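Long-range contacts in variant surface glycoprotein MITat 1.13 (Trypanosoma brucei, PDB 6Z8H), which probably forms part of the dense surface coat whose antigenic variation lets the trypanosome evade the immune response of its host: residues S67-A72 with K339-I344; A73-P78 with G345-P350; A199-G204 with T220-G225. All coordinates share one frame; numbering follows the deposited sequence.

How the contacts relate
From the N terminus, helix 34-75 supplies S67-A72, and its end with the turn into helix 78-129 supplies A73-P78. Contact 3 then closes a short excursion, pairing strands 194-202 and 221-229 about 83 Å from contact 1, centre to centre, on the opposite side of the chain's centre. Later, K339-I344 on helix 336-345 returns to close contact 1, and G345-P350 closes contact 2 directly afterwards; contact 3 lies within both larger loops. The segments of contacts 1 and 2 alternate along the chain, so these closures cross; their centres lie 8 Å apart, and T71 and A72 touch I349 and T347. Contact 1 ties helix 336-345, and contact 2 strand 348-351 and the turn before it, to the end of helix 34-75.

Contact 1 of 3, residues S67-A72 with K339-I344; sequences SKLVTA and KTWKDI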
loop_
_atom_site.group_PDB
_atom_site.type_symbol
_atom_site.label_atom_id
_atom_site.label_comp_id
_atom_site.label_asym_id
_atom_site.label_seq_id
_atom_site.Cartn_x
_atom_site.Cartn_y
_atom_site.Cartn_z
ATOM N N SER A 67 -19.014 -11.485 17.676
ATOM C CA SER A 67 -20.361 -10.942 17.758
ATOM C C SER A 67 -21.409 -12.038 17.804
ATOM O O SER A 67 -22.389 -11.925 18.545
ATOM C CB SER A 67 -20.605 -9.988 16.600
ATOM O OG SER A 67 -19.870 -8.815 16.836
ATOM N N LYS A 68 -21.172 -13.103 17.036
ATOM C CA LYS A 68 -22.062 -14.290 16.956
ATOM C C LYS A 68 -22.128 -14.953 18.338
ATOM O O LYS A 68 -23.227 -15.396 18.722
ATOM C CB LYS A 68 -21.549 -15.271 15.896
ATOM C CG LYS A 68 -22.107 -15.057 14.495
ATOM C CD LYS A 68 -22.187 -16.325 13.670
ATOM C CE LYS A 68 -21.484 -16.208 12.335
ATOM N NZ LYS A 68 -21.499 -17.491 11.594
ATOM N N LEU A 69 -20.997 -15.013 19.052
ATOM C CA LEU A 69 -20.916 -15.642 20.373
ATOM C C LEU A 69 -21.661 -14.803 21.406
ATOM O O LEU A 69 -22.397 -15.338 22.234
ATOM C CB LEU A 69 -19.465 -15.824 20.814
ATOM C CG LEU A 69 -18.643 -16.919 20.130
ATOM C CD1 LEU A 69 -17.203 -16.838 20.569
ATOM C CD2 LEU A 69 -19.247 -18.261 20.506
ATOM N N VAL A 70 -21.450 -13.483 21.408
ATOM C CA VAL A 70 -22.120 -12.645 22.403
ATOM C C VAL A 70 -23.625 -12.716 22.215
ATOM O O VAL A 70 -24.392 -12.875 23.180
ATOM C CB VAL A 70 -21.597 -11.201 22.345
ATOM C CG1 VAL A 70 -22.419 -10.298 23.245
ATOM C CG2 VAL A 70 -20.142 -11.153 22.718
ATOM N N THR A 71 -24.074 -12.575 20.969
ATOM C CA THR A 71 -25.500 -12.583 20.686
ATOM C C THR A 71 -26.122 -13.914 21.069
ATOM O O THR A 71 -27.157 -13.963 21.735
ATOM C CB THR A 71 -25.729 -12.291 19.204
ATOM O OG1 THR A 71 -25.078 -11.058 18.819
ATOM C CG2 THR A 71 -27.201 -12.213 18.874
ATOM N N ALA A 72 -25.487 -15.014 20.689
ATOM C CA ALA A 72 -26.010 -16.328 21.040
ATOM C C ALA A 72 -25.989 -16.562 22.545
ATOM O O ALA A 72 -26.904 -17.181 23.090
ATOM C CB ALA A 72 -25.189 -17.398 20.305
ATOM N N LYS A 339 -20.993 -29.134 14.968
ATOM C CA LYS A 339 -22.171 -29.077 15.832
ATOM C C LYS A 339 -22.219 -27.766 16.622
ATOM O O LYS A 339 -23.210 -27.027 16.556
ATOM C CB LYS A 339 -22.221 -30.287 16.778
ATOM C CG LYS A 339 -22.293 -31.617 16.057
ATOM C CD LYS A 339 -23.712 -31.978 15.622
ATOM C CE LYS A 339 -24.028 -33.434 15.982
ATOM N NZ LYS A 339 -25.312 -33.926 15.395
ATOM N N THR A 340 -21.145 -27.427 17.345
ATOM C CA THR A 340 -21.244 -26.290 18.260
ATOM C C THR A 340 -21.522 -25.000 17.499
ATOM O O THR A 340 -22.419 -24.240 17.851
ATOM C CB THR A 340 -19.975 -26.123 19.100
ATOM O OG1 THR A 340 -19.531 -27.393 19.572
ATOM C CG2 THR A 340 -20.244 -25.219 20.296
ATOM N N TRP A 341 -20.733 -24.717 16.469
ATOM C CA TRP A 341 -20.951 -23.489 15.715
ATOM C C TRP A 341 -22.219 -23.546 14.877
ATOM O O TRP A 341 -22.832 -22.503 14.611
ATOM C CB TRP A 341 -19.717 -23.144 14.871
ATOM C CG TRP A 341 -18.786 -22.259 15.638
ATOM C CD1 TRP A 341 -17.650 -22.625 16.293
ATOM C CD2 TRP A 341 -18.969 -20.867 15.899
ATOM N NE1 TRP A 341 -17.104 -21.535 16.935
ATOM C CE2 TRP A 341 -17.886 -20.437 16.691
ATOM C CE3 TRP A 341 -19.931 -19.937 15.521
ATOM C CZ2 TRP A 341 -17.753 -19.112 17.123
ATOM C CZ3 TRP A 341 -19.794 -18.629 15.946
ATOM C CH2 TRP A 341 -18.702 -18.224 16.718
ATOM N N LYS A 342 -22.631 -24.731 14.481
ATOM C CA LYS A 342 -23.911 -24.883 13.789
ATOM C C LYS A 342 -25.015 -24.516 14.792
ATOM O O LYS A 342 -25.894 -23.810 14.398
ATOM C CB LYS A 342 -24.036 -26.285 13.189
ATOM C CG LYS A 342 -23.340 -26.439 11.849
ATOM C CD LYS A 342 -23.837 -25.437 10.823
ATOM C CE LYS A 342 -23.416 -25.732 9.402
ATOM N NZ LYS A 342 -23.565 -24.553 8.515
ATOM N N ASP A 343 -24.970 -25.019 16.028
ATOM C CA ASP A 343 -25.995 -24.702 17.012
ATOM C C ASP A 343 -25.981 -23.213 17.357
ATOM O O ASP A 343 -27.037 -22.608 17.585
ATOM C CB ASP A 343 -25.784 -25.556 18.260
ATOM C CG ASP A 343 -26.069 -27.023 18.017
ATOM O OD1 ASP A 343 -26.625 -27.358 16.946
ATOM O OD2 ASP A 343 -25.722 -27.843 18.890
ATOM N N ILE A 344 -24.789 -22.609 17.429
ATOM C CA ILE A 344 -24.700 -21.171 17.679
ATOM C C ILE A 344 -25.444 -20.400 16.596
ATOM O O ILE A 344 -26.240 -19.497 16.881
ATOM C CB ILE A 344 -23.229 -20.726 17.779
ATOM C CG1 ILE A 344 -22.605 -21.224 19.084
ATOM C CG2 ILE A 344 -23.105 -19.205 17.689
ATOM C CD1 ILE A 344 -21.093 -21.060 19.131
#
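L69 sets CG anti to its carbonyl carbon (chi1 -73°), and I344 places CG1 likewise, with CD1 extended beyond it (chi2 169°); the two branched side chains thereby converge on the indole of W341. L69 comes obliquely onto the six-membered end of the ring, the two side chains crossing at about a right angle, with CG 3.7 Å from W341 CH2. Its CD2 branch meets the tip of I344, CD2 to CD1 3.6 Å. That same I344 CD1 sits over the centre of one indole face, 3.8 Å above its plane, so the isoleucine, three residues on in its own helix, covers one face of the ring that L69 also touches. K68 takes the edge instead: its CB lies in the ring plane, 3.8 Å from W341 CZ3. One turn later, A72 CB closes the row against I344 CG2 at 3.8 Å, and CG2 also lies beside the backbone O of K68. No hydrogen bond joins the two segments. The K68 ammonium has weak, long ion pairs with D363 and E64, while Y336 meets W341 edge-to-face. Beyond the contact, L69 continues onto L87, L88 and A91 of helix 78-129, and V70 packs on V70 of the second subunit. The two helical segments cross at 65° with their axes 10.9 Å apart at closest approach, a separation bridged by the large indole. Here helix 336-345 packs obliquely on helix 34-75 of the long helical hairpin (34-75 and 78-129), as part of the elongated, dimeric N-terminal domain of an A-type variant surface glycoprotein.

Contact 2 of 3, residues A73-P78 with G345-P350; sequences ALAAVP and GSTRIP
No flat side-chain group carries this contact: the guanidinium of R348 leads away from A73-P78, its NH2 hydrogen-bonded to T359 OG1. The planar units that do take part are backbone peptides. R348 O comes within 3.7 Å of A75 CB, and A76 N lies 3.9 Å from T347 CG2. A75 is the hub: its CB points toward G345-P350 and meets two methyl groups there, T347 CG2 at 3.8 Å and I349 CG2 at 3.7 Å. A76 contributes more loosely, with CB 4.1 Å from T347 CG2. The threonine sorts its two branches by chi1 -58°: CG2 stands anti to the backbone N and faces the alanines, while OG1 turns back to the C-terminal end of helix 336-345 and is hydrogen-bonded to the backbone O atoms of D343 and I344. I349 has CG1 in the crowded position between N and C (chi1 56°), which leaves CG2 on the side of A75 and sends CG1 away. In the fold, this is where helix 34-75 ends and the chain turns, through A76 and the N-cap position V77, into helix 78-129: the tip of the helical hairpin, met by the first strand of a small two-stranded antiparallel sheet, 348-351 with 358-361. Backbone hydrogen bonds join T347 to I362 and I349 to D360. I349 also packs on I362, L365 and A374 of the same chain, and A75 on L378, while A73 and L74 touch L379 of the second subunit.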
loop_
_atom_site.group_PDB
_atom_site.type_symbol
_atom_site.label_atom_id
_atom_site.label_comp_id
_atom_site.label_asym_id
_atom_site.label_seq_id
_atom_site.Cartn_x
_atom_site.Cartn_y
_atom_site.Cartn_z
ATOM N N ALA A 73 -24.914 -16.145 23.221
ATOM C CA ALA A 73 -24.836 -16.326 24.656
ATOM C C ALA A 73 -25.984 -15.631 25.351
ATOM O O ALA A 73 -26.470 -16.128 26.362
ATOM C CB ALA A 73 -23.516 -15.777 25.175
ATOM N N LEU A 74 -26.470 -14.519 24.826
ATOM C CA LEU A 74 -27.581 -13.818 25.470
ATOM C C LEU A 74 -28.909 -14.485 25.162
ATOM O O LEU A 74 -29.774 -14.582 26.043
ATOM C CB LEU A 74 -27.634 -12.387 24.941
ATOM C CG LEU A 74 -28.017 -11.284 25.899
ATOM C CD1 LEU A 74 -26.801 -11.060 26.821
ATOM C CD2 LEU A 74 -28.390 -10.036 25.140
ATOM N N ALA A 75 -29.071 -14.966 23.931
ATOM C CA ALA A 75 -30.358 -15.467 23.467
ATOM C C ALA A 75 -30.614 -16.941 23.751
ATOM O O ALA A 75 -31.776 -17.330 23.847
ATOM C CB ALA A 75 -30.468 -15.262 21.957
ATOM N N ALA A 76 -29.583 -17.784 23.808
ATOM C CA ALA A 76 -29.792 -19.227 23.865
ATOM C C ALA A 76 -30.336 -19.686 25.217
ATOM O O ALA A 76 -30.253 -18.983 26.231
ATOM C CB ALA A 76 -28.476 -19.947 23.590
ATOM N N VAL A 77 -30.889 -20.898 25.211
ATOM C CA VAL A 77 -31.387 -21.539 26.425
ATOM C C VAL A 77 -30.196 -21.964 27.282
ATOM O O VAL A 77 -29.088 -22.185 26.765
ATOM C CB VAL A 77 -32.312 -22.734 26.125
ATOM C CG1 VAL A 77 -33.509 -22.333 25.286
ATOM C CG2 VAL A 77 -31.539 -23.871 25.466
ATOM N N PRO A 78 -30.388 -22.146 28.592
ATOM C CA PRO A 78 -29.227 -22.377 29.469
ATOM C C PRO A 78 -28.333 -23.545 29.076
ATOM O O PRO A 78 -27.118 -23.446 29.253
ATOM C CB PRO A 78 -29.875 -22.606 30.845
ATOM C CG PRO A 78 -31.101 -21.776 30.793
ATOM C CD PRO A 78 -31.610 -21.866 29.362
ATOM N N GLY A 345 -25.206 -20.760 15.336
ATOM C CA GLY A 345 -25.838 -20.082 14.220
ATOM C C GLY A 345 -27.335 -20.289 14.111
ATOM O O GLY A 345 -28.019 -19.460 13.505
ATOM N N SER A 346 -27.855 -21.371 14.670
ATOM C CA SER A 346 -29.283 -21.660 14.643
ATOM C C SER A 346 -30.027 -21.029 15.815
ATOM O O SER A 346 -31.248 -21.180 15.927
ATOM C CB SER A 346 -29.512 -23.174 14.671
ATOM O OG SER A 346 -29.182 -23.706 15.936
ATOM N N THR A 347 -29.321 -20.361 16.716
ATOM C CA THR A 347 -29.979 -19.705 17.834
ATOM C C THR A 347 -30.956 -18.648 17.322
ATOM O O THR A 347 -30.595 -17.801 16.507
ATOM C CB THR A 347 -28.929 -19.046 18.724
ATOM O OG1 THR A 347 -27.995 -20.024 19.186
ATOM C CG2 THR A 347 -29.582 -18.412 19.932
ATOM N N ARG A 348 -32.200 -18.710 17.791
ATOM C CA ARG A 348 -33.232 -17.769 17.375
ATOM C C ARG A 348 -33.131 -16.489 18.199
ATOM O O ARG A 348 -32.880 -16.524 19.409
ATOM C CB ARG A 348 -34.617 -18.409 17.513
ATOM C CG ARG A 348 -34.786 -19.657 16.652
ATOM C CD ARG A 348 -36.233 -20.139 16.600
ATOM N NE ARG A 348 -37.088 -19.197 15.878
ATOM C CZ ARG A 348 -37.185 -19.129 14.551
ATOM N NH1 ARG A 348 -36.488 -19.954 13.776
ATOM N NH2 ARG A 348 -37.983 -18.230 13.990
ATOM N N ILE A 349 -33.287 -15.360 17.518
ATOM C CA ILE A 349 -33.106 -14.029 18.100
ATOM C C ILE A 349 -34.202 -13.121 17.576
ATOM O O ILE A 349 -34.827 -13.413 16.548
ATOM C CB ILE A 349 -31.733 -13.426 17.755
ATOM C CG1 ILE A 349 -31.519 -13.380 16.240
ATOM C CG2 ILE A 349 -30.619 -14.244 18.421
ATOM C CD1 ILE A 349 -30.293 -12.574 15.817
ATOM N N PRO A 350 -34.470 -12.018 18.275
ATOM C CA PRO A 350 -35.500 -11.077 17.806
ATOM C C PRO A 350 -35.105 -10.397 16.503
ATOM O O PRO A 350 -33.932 -10.101 16.267
ATOM C CB PRO A 350 -35.608 -10.050 18.941
ATOM C CG PRO A 350 -34.914 -10.636 20.085
ATOM C CD PRO A 350 -33.908 -11.637 19.576
#

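Contact 3 of 3, residues A199-G204 with T220-G225; sequences ATCASG and THLTLG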
loop_
_atom_site.group_PDB
_atom_site.type_symbol
_atom_site.label_atom_id
_atom_site.label_comp_id
_atom_site.label_asym_id
_atom_site.label_seq_id
_atom_site.Cartn_x
_atom_site.Cartn_y
_atom_site.Cartn_z
ATOM N N ALA A 199 33.252 3.580 -29.146
ATOM C CA ALA A 199 33.773 4.265 -30.320
ATOM C C ALA A 199 34.305 3.258 -31.320
ATOM O O ALA A 199 34.862 2.223 -30.944
ATOM C CB ALA A 199 34.865 5.255 -29.922
ATOM N N THR A 200 34.058 3.555 -32.595
ATOM C CA THR A 200 34.618 2.806 -33.725
ATOM C C THR A 200 35.017 3.800 -34.806
ATOM O O THR A 200 34.201 4.646 -35.191
ATOM C CB THR A 200 33.578 1.847 -34.330
ATOM O OG1 THR A 200 32.945 1.088 -33.276
ATOM C CG2 THR A 200 34.195 0.917 -35.356
ATOM N N CYS A 201 36.254 3.689 -35.303
ATOM C CA CYS A 201 36.743 4.526 -36.393
ATOM C C CYS A 201 37.363 3.671 -37.483
ATOM O O CYS A 201 37.883 2.567 -37.274
ATOM C CB CYS A 201 37.687 5.620 -35.886
ATOM S SG CYS A 201 38.212 6.878 -37.118
ATOM N N ALA A 202 37.257 4.172 -38.673
ATOM C CA ALA A 202 37.814 3.380 -39.753
ATOM C C ALA A 202 38.106 4.359 -40.856
ATOM O O ALA A 202 37.169 4.963 -41.372
ATOM C CB ALA A 202 36.808 2.339 -40.215
ATOM N N SER A 203 39.377 4.502 -41.198
ATOM C CA SER A 203 39.836 5.392 -42.243
ATOM C C SER A 203 40.390 4.546 -43.374
ATOM O O SER A 203 40.713 3.368 -43.184
ATOM C CB SER A 203 40.902 6.331 -41.674
ATOM O OG SER A 203 41.875 5.580 -40.966
ATOM N N GLY A 204 40.427 5.143 -44.557
ATOM C CA GLY A 204 40.882 4.464 -45.752
ATOM C C GLY A 204 39.742 3.841 -46.542
ATOM O O GLY A 204 38.616 3.682 -46.057
ATOM N N THR A 220 36.112 7.462 -44.360
ATOM C CA THR A 220 36.135 7.089 -42.943
ATOM C C THR A 220 34.733 6.925 -42.338
ATOM O O THR A 220 33.809 7.677 -42.653
ATOM C CB THR A 220 36.951 8.135 -42.159
ATOM O OG1 THR A 220 38.335 8.090 -42.549
ATOM C CG2 THR A 220 36.875 7.901 -40.643
ATOM N N HIS A 221 34.564 5.858 -41.559
ATOM C CA HIS A 221 33.374 5.659 -40.735
ATOM C C HIS A 221 33.732 5.930 -39.281
ATOM O O HIS A 221 34.654 5.319 -38.737
ATOM C CB HIS A 221 32.789 4.250 -40.875
ATOM C CG HIS A 221 32.179 3.975 -42.218
ATOM N ND1 HIS A 221 31.342 2.904 -42.454
ATOM C CD2 HIS A 221 32.291 4.628 -43.400
ATOM C CE1 HIS A 221 30.966 2.910 -43.721
ATOM N NE2 HIS A 221 31.516 3.953 -44.313
ATOM N N LEU A 222 32.976 6.819 -38.642
ATOM C CA LEU A 222 33.174 7.172 -37.239
ATOM C C LEU A 222 31.863 6.914 -36.525
ATOM O O LEU A 222 30.851 7.510 -36.894
ATOM C CB LEU A 222 33.530 8.649 -37.088
ATOM C CG LEU A 222 33.743 9.275 -35.706
ATOM C CD1 LEU A 222 34.834 8.601 -34.930
ATOM C CD2 LEU A 222 34.075 10.763 -35.902
ATOM N N THR A 223 31.887 6.022 -35.541
ATOM C CA THR A 223 30.668 5.590 -34.843
ATOM C C THR A 223 30.863 5.836 -33.352
ATOM O O THR A 223 31.852 5.402 -32.800
ATOM C CB THR A 223 30.300 4.125 -35.019
ATOM O OG1 THR A 223 30.412 3.762 -36.390
ATOM C CG2 THR A 223 28.913 3.815 -34.510
ATOM N N LEU A 224 29.969 6.595 -32.743
ATOM C CA LEU A 224 29.961 6.844 -31.306
ATOM C C LEU A 224 28.619 6.421 -30.723
ATOM O O LEU A 224 27.574 6.808 -31.242
ATOM C CB LEU A 224 30.223 8.319 -31.026
ATOM C CG LEU A 224 31.487 8.855 -31.716
ATOM C CD1 LEU A 224 31.660 10.328 -31.463
ATOM C CD2 LEU A 224 32.685 8.101 -31.200
ATOM N N GLY A 225 28.665 5.573 -29.690
ATOM C CA GLY A 225 27.469 5.042 -29.082
ATOM C C GLY A 225 27.563 5.108 -27.570
ATOM O O GLY A 225 28.624 5.362 -26.982
HETATM O O HOH W 1 31.219 2.715 -31.649
HETATM O O HOH W 2 32.758 3.160 -37.518
#
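Strands 199-202 and 221-225 run antiparallel at 179° with their axes 4.7 Å apart. They are the two arms of a long-looped beta hairpin within a five-stranded antiparallel sheet, flanked by strand 135-139 beside 221-229 and by 247-253 beside 194-202. At the hydrogen-bonded pair T200-T223, T200 N donates to T223 O at 2.9 Å (158°), and T223 N to T200 O at 2.7 Å, straight (163°) and nearly along the C=O axis. The next such pair, A202-H221, is less regular, its bond from A202 N to H221 O being weak. A199, C201, L222 and L224 share one face. There A199 CB rests on L224 CD2 at 3.8 Å, and C201 SG, disulfide-bonded to C211 in the hairpin loop, reaches T220 CG2 at 3.9 Å. This face continues into the dimer: L224 packs on L224 and L222 on I138 of the second subunit. T220 OG1 turns toward the loop and is hydrogen-bonded to E217 N. The other face carries T200, A202, H221 and T223. Both threonines hold CG2 anti to the backbone N, and each hydroxyl is linked by a water to the carbonyl across the strand pair. Water 1 lies 2.9 Å from T200 OG1 and donates to T223 O, whereas water 2 lies 2.7 Å from T223 OG1 and donates weakly to T200 O.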